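Local coordinates for isatin hydrolase (Ralstonia solanacearum, PDB 5NMP), which probably hydrolyses the cyclic amide of isatin with the help of a bound manganese ion, at residues G46-H58 and W66-G78. Residues are numbered along the deposited sequence; the frame is centred on the assembly and turned at random.
Sequences GQVQPFKIERISH and WYWNNFSCGEHTG. With MN (manganese (II) ion), chain K.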
loop_
_atom_site.group_PDB
_atom_site.type_symbol
_atom_site.label_atom_id
_atom_site.label_comp_id
_atom_site.label_asym_id
_atom_site.label_seq_id
_atom_site.Cartn_x
_atom_site.Cartn_y
_atom_site.Cartn_z
ATOM N N GLY A 46 2.909 -15.187 22.646
ATOM C CA GLY A 46 3.845 -15.020 21.550
ATOM C C GLY A 46 4.019 -13.548 21.226
ATOM O O GLY A 46 3.067 -12.770 21.308
ATOM N N GLN A 47 5.232 -13.164 20.846
ATOM C CA GLN A 47 5.558 -11.757 20.634
ATOM C C GLN A 47 5.767 -11.420 19.161
ATOM O O GLN A 47 6.245 -12.248 18.388
ATOM C CB GLN A 47 6.811 -11.382 21.429
ATOM C CG GLN A 47 6.759 -11.767 22.898
ATOM C CD GLN A 47 5.738 -10.964 23.678
ATOM O OE1 GLN A 47 5.456 -9.811 23.354
ATOM N NE2 GLN A 47 5.176 -11.573 24.715
ATOM N N VAL A 48 5.411 -10.198 18.782
ATOM C CA VAL A 48 5.686 -9.704 17.437
ATOM C C VAL A 48 7.142 -9.241 17.336
ATOM O O VAL A 48 7.694 -8.682 18.284
ATOM C CB VAL A 48 4.731 -8.546 17.048
ATOM C CG1 VAL A 48 4.820 -7.408 18.051
ATOM C CG2 VAL A 48 5.026 -8.047 15.638
ATOM N N GLN A 49 7.772 -9.508 16.198
ATOM C CA GLN A 49 9.128 -9.038 15.953
ATOM C C GLN A 49 9.137 -7.537 15.723
ATOM O O GLN A 49 8.201 -6.992 15.137
ATOM C CB GLN A 49 9.744 -9.748 14.747
ATOM C CG GLN A 49 10.340 -11.107 15.054
ATOM C CD GLN A 49 10.964 -11.756 13.832
ATOM O OE1 GLN A 49 10.735 -11.326 12.700
ATOM N NE2 GLN A 49 11.761 -12.797 14.057
ATOM N N PRO A 50 10.192 -6.860 16.195
ATOM C CA PRO A 50 10.403 -5.451 15.847
ATOM C C PRO A 50 10.836 -5.323 14.389
ATOM O O PRO A 50 11.147 -6.334 13.758
ATOM C CB PRO A 50 11.515 -5.017 16.804
ATOM C CG PRO A 50 12.254 -6.274 17.106
ATOM C CD PRO A 50 11.225 -7.365 17.115
ATOM N N PHE A 51 10.851 -4.107 13.857
ATOM C CA PHE A 51 11.278 -3.897 12.481
ATOM C C PHE A 51 12.800 -3.953 12.375
ATOM O O PHE A 51 13.502 -3.171 13.013
ATOM C CB PHE A 51 10.756 -2.559 11.954
ATOM C CG PHE A 51 11.061 -2.318 10.501
ATOM C CD1 PHE A 51 12.162 -1.565 10.122
ATOM C CD2 PHE A 51 10.247 -2.849 9.512
ATOM C CE1 PHE A 51 12.444 -1.349 8.784
ATOM C CE2 PHE A 51 10.524 -2.635 8.171
ATOM C CZ PHE A 51 11.622 -1.885 7.808
ATOM N N LYS A 52 13.307 -4.887 11.575
ATOM C CA LYS A 52 14.745 -4.992 11.333
ATOM C C LYS A 52 15.049 -4.853 9.848
ATOM O O LYS A 52 14.347 -5.413 9.006
ATOM C CB LYS A 52 15.300 -6.322 11.848
ATOM C CG LYS A 52 15.175 -6.534 13.348
ATOM C CD LYS A 52 16.025 -7.714 13.797
ATOM C CE LYS A 52 15.763 -8.083 15.250
ATOM N NZ LYS A 52 14.427 -8.721 15.435
ATOM N N ILE A 53 16.101 -4.110 9.527
ATOM C CA ILE A 53 16.476 -3.907 8.135
ATOM C C ILE A 53 17.981 -4.090 7.943
ATOM O O ILE A 53 18.790 -3.588 8.724
ATOM C CB ILE A 53 16.030 -2.510 7.633
ATOM C CG1 ILE A 53 16.251 -2.375 6.126
ATOM C CG2 ILE A 53 16.723 -1.390 8.405
ATOM C CD1 ILE A 53 15.648 -1.118 5.538
ATOM N N GLU A 54 18.349 -4.843 6.912
ATOM C CA GLU A 54 19.751 -5.102 6.622
ATOM C C GLU A 54 20.068 -4.831 5.153
ATOM O O GLU A 54 19.367 -5.288 4.249
ATOM C CB GLU A 54 20.121 -6.539 6.993
ATOM C CG GLU A 54 19.156 -7.584 6.472
ATOM C CD GLU A 54 19.547 -8.988 6.887
ATOM O OE1 GLU A 54 20.700 -9.175 7.329
ATOM O OE2 GLU A 54 18.701 -9.902 6.775
ATOM N N ARG A 55 21.136 -4.073 4.932
ATOM C CA ARG A 55 21.537 -3.663 3.596
ATOM C C ARG A 55 22.119 -4.832 2.801
ATOM O O ARG A 55 22.898 -5.631 3.329
ATOM C CB ARG A 55 22.549 -2.520 3.692
ATOM C CG ARG A 55 22.920 -1.887 2.371
ATOM C CD ARG A 55 24.036 -0.871 2.551
ATOM N NE ARG A 55 23.581 0.351 3.208
ATOM C CZ ARG A 55 24.353 1.413 3.421
ATOM N NH1 ARG A 55 25.620 1.401 3.033
ATOM N NH2 ARG A 55 23.860 2.487 4.024
ATOM N N ILE A 56 21.728 -4.936 1.534
ATOM C CA ILE A 56 22.271 -5.961 0.648
ATOM C C ILE A 56 23.470 -5.415 -0.128
ATOM O O ILE A 56 24.518 -6.057 -0.210
ATOM C CB ILE A 56 21.214 -6.479 -0.351
ATOM C CG1 ILE A 56 19.922 -6.862 0.371
ATOM C CG2 ILE A 56 21.753 -7.664 -1.135
ATOM C CD1 ILE A 56 18.835 -7.363 -0.557
ATOM N N SER A 57 23.303 -4.226 -0.699
ATOM C CA SER A 57 24.379 -3.555 -1.419
ATOM C C SER A 57 24.136 -2.048 -1.459
ATOM O O SER A 57 23.002 -1.594 -1.312
ATOM C CB SER A 57 24.508 -4.107 -2.839
ATOM O OG SER A 57 23.396 -3.730 -3.633
ATOM N N HIS A 58 25.203 -1.279 -1.657
ATOM C CA HIS A 58 25.106 0.177 -1.700
ATOM C C HIS A 58 26.067 0.739 -2.742
ATOM O O HIS A 58 27.030 1.432 -2.405
ATOM C CB HIS A 58 25.401 0.774 -0.320
ATOM C CG HIS A 58 25.163 2.250 -0.228
ATOM N ND1 HIS A 58 23.916 2.815 -0.390
ATOM C CD2 HIS A 58 26.011 3.276 0.018
ATOM C CE1 HIS A 58 24.007 4.126 -0.253
ATOM N NE2 HIS A 58 25.268 4.431 -0.003
ATOM N N TRP A 66 23.635 -0.771 -7.990
ATOM C CA TRP A 66 22.340 -0.733 -7.321
ATOM C C TRP A 66 22.426 -0.719 -5.795
ATOM O O TRP A 66 23.475 -0.987 -5.207
ATOM C CB TRP A 66 21.485 -1.919 -7.775
ATOM C CG TRP A 66 22.155 -3.246 -7.610
ATOM C CD1 TRP A 66 22.071 -4.080 -6.534
ATOM C CD2 TRP A 66 23.016 -3.895 -8.554
ATOM N NE1 TRP A 66 22.823 -5.209 -6.750
ATOM C CE2 TRP A 66 23.414 -5.119 -7.983
ATOM C CE3 TRP A 66 23.488 -3.559 -9.828
ATOM C CZ2 TRP A 66 24.264 -6.009 -8.641
ATOM C CZ3 TRP A 66 24.330 -4.444 -10.479
ATOM C CH2 TRP A 66 24.709 -5.654 -9.885
ATOM N N TYR A 67 21.297 -0.397 -5.171
ATOM C CA TYR A 67 21.172 -0.348 -3.719
ATOM C C TYR A 67 19.810 -0.891 -3.309
ATOM O O TYR A 67 18.797 -0.505 -3.887
ATOM C CB TYR A 67 21.360 1.085 -3.213
ATOM C CG TYR A 67 20.655 1.393 -1.908
ATOM C CD1 TYR A 67 21.095 0.844 -0.709
ATOM C CD2 TYR A 67 19.559 2.247 -1.874
ATOM C CE1 TYR A 67 20.456 1.126 0.485
ATOM C CE2 TYR A 67 18.916 2.537 -0.686
ATOM C CZ TYR A 67 19.368 1.972 0.492
ATOM O OH TYR A 67 18.733 2.255 1.680
ATOM N N TRP A 68 19.790 -1.792 -2.330
ATOM C CA TRP A 68 18.538 -2.380 -1.840
ATOM C C TRP A 68 18.719 -3.119 -0.512
ATOM O O TRP A 68 19.836 -3.470 -0.131
ATOM C CB TRP A 68 17.924 -3.328 -2.883
ATOM C CG TRP A 68 18.826 -4.433 -3.378
ATOM C CD1 TRP A 68 20.177 -4.537 -3.210
ATOM C CD2 TRP A 68 18.428 -5.590 -4.126
ATOM N NE1 TRP A 68 20.644 -5.682 -3.807
ATOM C CE2 TRP A 68 19.590 -6.347 -4.374
ATOM C CE3 TRP A 68 17.202 -6.059 -4.608
ATOM C CZ2 TRP A 68 19.563 -7.546 -5.082
ATOM C CZ3 TRP A 68 17.178 -7.251 -5.312
ATOM C CH2 TRP A 68 18.351 -7.980 -5.542
ATOM N N ASN A 69 17.605 -3.352 0.179
ATOM C CA ASN A 69 17.625 -3.949 1.515
ATOM C C ASN A 69 16.765 -5.204 1.639
ATOM O O ASN A 69 15.870 -5.440 0.828
ATOM C CB ASN A 69 17.146 -2.932 2.561
ATOM C CG ASN A 69 17.925 -1.630 2.522
ATOM O OD1 ASN A 69 18.977 -1.503 3.149
ATOM N ND2 ASN A 69 17.401 -0.649 1.799
ATOM N N ASN A 70 17.055 -6.002 2.663
ATOM C CA ASN A 70 16.119 -7.003 3.169
ATOM C C ASN A 70 15.519 -6.486 4.471
ATOM O O ASN A 70 16.182 -5.751 5.202
ATOM C CB ASN A 70 16.809 -8.345 3.411
ATOM C CG ASN A 70 17.163 -9.064 2.130
ATOM O OD1 ASN A 70 16.417 -9.022 1.152
ATOM N ND2 ASN A 70 18.305 -9.738 2.130
ATOM N N PHE A 71 14.277 -6.854 4.770
ATOM C CA PHE A 71 13.690 -6.455 6.047
ATOM C C PHE A 71 12.808 -7.536 6.660
ATOM O O PHE A 71 12.374 -8.471 5.986
ATOM C CB PHE A 71 12.889 -5.152 5.898
ATOM C CG PHE A 71 11.622 -5.289 5.094
ATOM C CD1 PHE A 71 10.396 -5.448 5.728
ATOM C CD2 PHE A 71 11.650 -5.232 3.708
ATOM C CE1 PHE A 71 9.227 -5.562 4.995
ATOM C CE2 PHE A 71 10.484 -5.345 2.968
ATOM C CZ PHE A 71 9.271 -5.511 3.613
ATOM N N SER A 72 12.567 -7.399 7.958
ATOM C CA SER A 72 11.697 -8.310 8.681
ATOM C C SER A 72 10.899 -7.542 9.724
ATOM O O SER A 72 11.400 -6.593 10.328
ATOM C CB SER A 72 12.506 -9.428 9.340
ATOM O OG SER A 72 13.510 -8.906 10.190
ATOM N N CYS A 73 9.651 -7.952 9.918
ATOM C CA CYS A 73 8.779 -7.345 10.915
ATOM C C CYS A 73 7.544 -8.215 11.111
ATOM O O CYS A 73 7.534 -9.386 10.729
ATOM C CB CYS A 73 8.376 -5.927 10.502
ATOM S SG CYS A 73 7.453 -5.822 8.953
ATOM N N GLY A 74 6.507 -7.643 11.710
ATOM C CA GLY A 74 5.263 -8.359 11.903
ATOM C C GLY A 74 4.164 -7.758 11.058
ATOM O O GLY A 74 4.297 -6.640 10.561
ATOM N N GLU A 75 3.080 -8.505 10.882
ATOM C CA GLU A 75 1.900 -7.988 10.204
ATOM C C GLU A 75 1.399 -6.729 10.904
ATOM O O GLU A 75 0.888 -5.816 10.267
ATOM C CB GLU A 75 0.789 -9.040 10.169
ATOM C CG GLU A 75 1.121 -10.285 9.369
ATOM C CD GLU A 75 0.065 -11.369 9.517
ATOM O OE1 GLU A 75 -0.589 -11.425 10.578
ATOM O OE2 GLU A 75 -0.114 -12.164 8.571
ATOM N N HIS A 76 1.555 -6.690 12.222
ATOM C CA HIS A 76 1.068 -5.574 13.019
ATOM C C HIS A 76 2.220 -4.696 13.502
ATOM O O HIS A 76 2.432 -4.517 14.703
ATOM C CB HIS A 76 0.241 -6.097 14.193
ATOM C CG HIS A 76 -0.975 -6.860 13.768
ATOM N ND1 HIS A 76 -2.247 -6.335 13.842
ATOM C CD2 HIS A 76 -1.109 -8.100 13.241
ATOM C CE1 HIS A 76 -3.116 -7.224 13.392
ATOM N NE2 HIS A 76 -2.450 -8.303 13.020
ATOM N N THR A 77 2.953 -4.149 12.536
ATOM C CA THR A 77 4.106 -3.302 12.795
ATOM C C THR A 77 3.857 -1.903 12.244
ATOM O O THR A 77 3.471 -1.752 11.087
ATOM C CB THR A 77 5.386 -3.889 12.157
ATOM O OG1 THR A 77 5.688 -5.155 12.760
ATOM C CG2 THR A 77 6.569 -2.945 12.334
ATOM N N GLY A 78 4.068 -0.886 13.075
ATOM C CA GLY A 78 3.910 0.496 12.651
ATOM C C GLY A 78 2.512 0.840 12.177
ATOM O O GLY A 78 1.523 0.295 12.668
HETATM MN MN MN K . -3.006 -4.589 14.734
HETATM O O HOH W 1 6.419 -4.680 15.523
#
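Ile56 lies across the indole of Trp68, its CD1 standing 3.9 Å from the centroid of the five-membered ring and almost on the ring normal, a CH-pi contact over one face. CG1 of Ile56 is anti to its carbonyl carbon (chi1 -50°), which carries CD1 over the indole and against the amide of Asn70, whose OD1 accepts a hydrogen bond from Gln49 N of the second subunit. Beside it, Ser57 OG donates to Trp66 O (3.2 Å) from well above the carbonyl plane. In the hairpin of strands 52-60 and 66-74 the register slips by one between Arg55 and Ser57, leaving Ile56 and Ser57 opposite Trp68 alone, a classic beta bulge: Ile56 N donates to Trp68 O at 2.9 Å, while the bond from Trp68 N to Ser57 O is weak. On the Lys52 side of the bulge the antiparallel ladder is regular, with Lys52 and Glu54 in hydrogen-bonded pairs with Ser72 and Asn70. Asn70 to Gly74 also form an antiparallel ladder with a strand of the second subunit. Lys52 and Glu54 are exposed, the outer lysine chain turning from the neighbouring strand. Arg55 is exposed too, on the face where the edge of His58 points at the Tyr67 ring face, an offset edge-to-face pair (planes at 88°). Toward the metal site, Phe51 packs CD2 on Cys73 CB (3.7 Å), a water bridges Gln49 O and Thr77 OG1, and His76, its NE2 hydrogen-bonded to Ser254 OG, binds manganese through ND1 alongside His80 and Asp82.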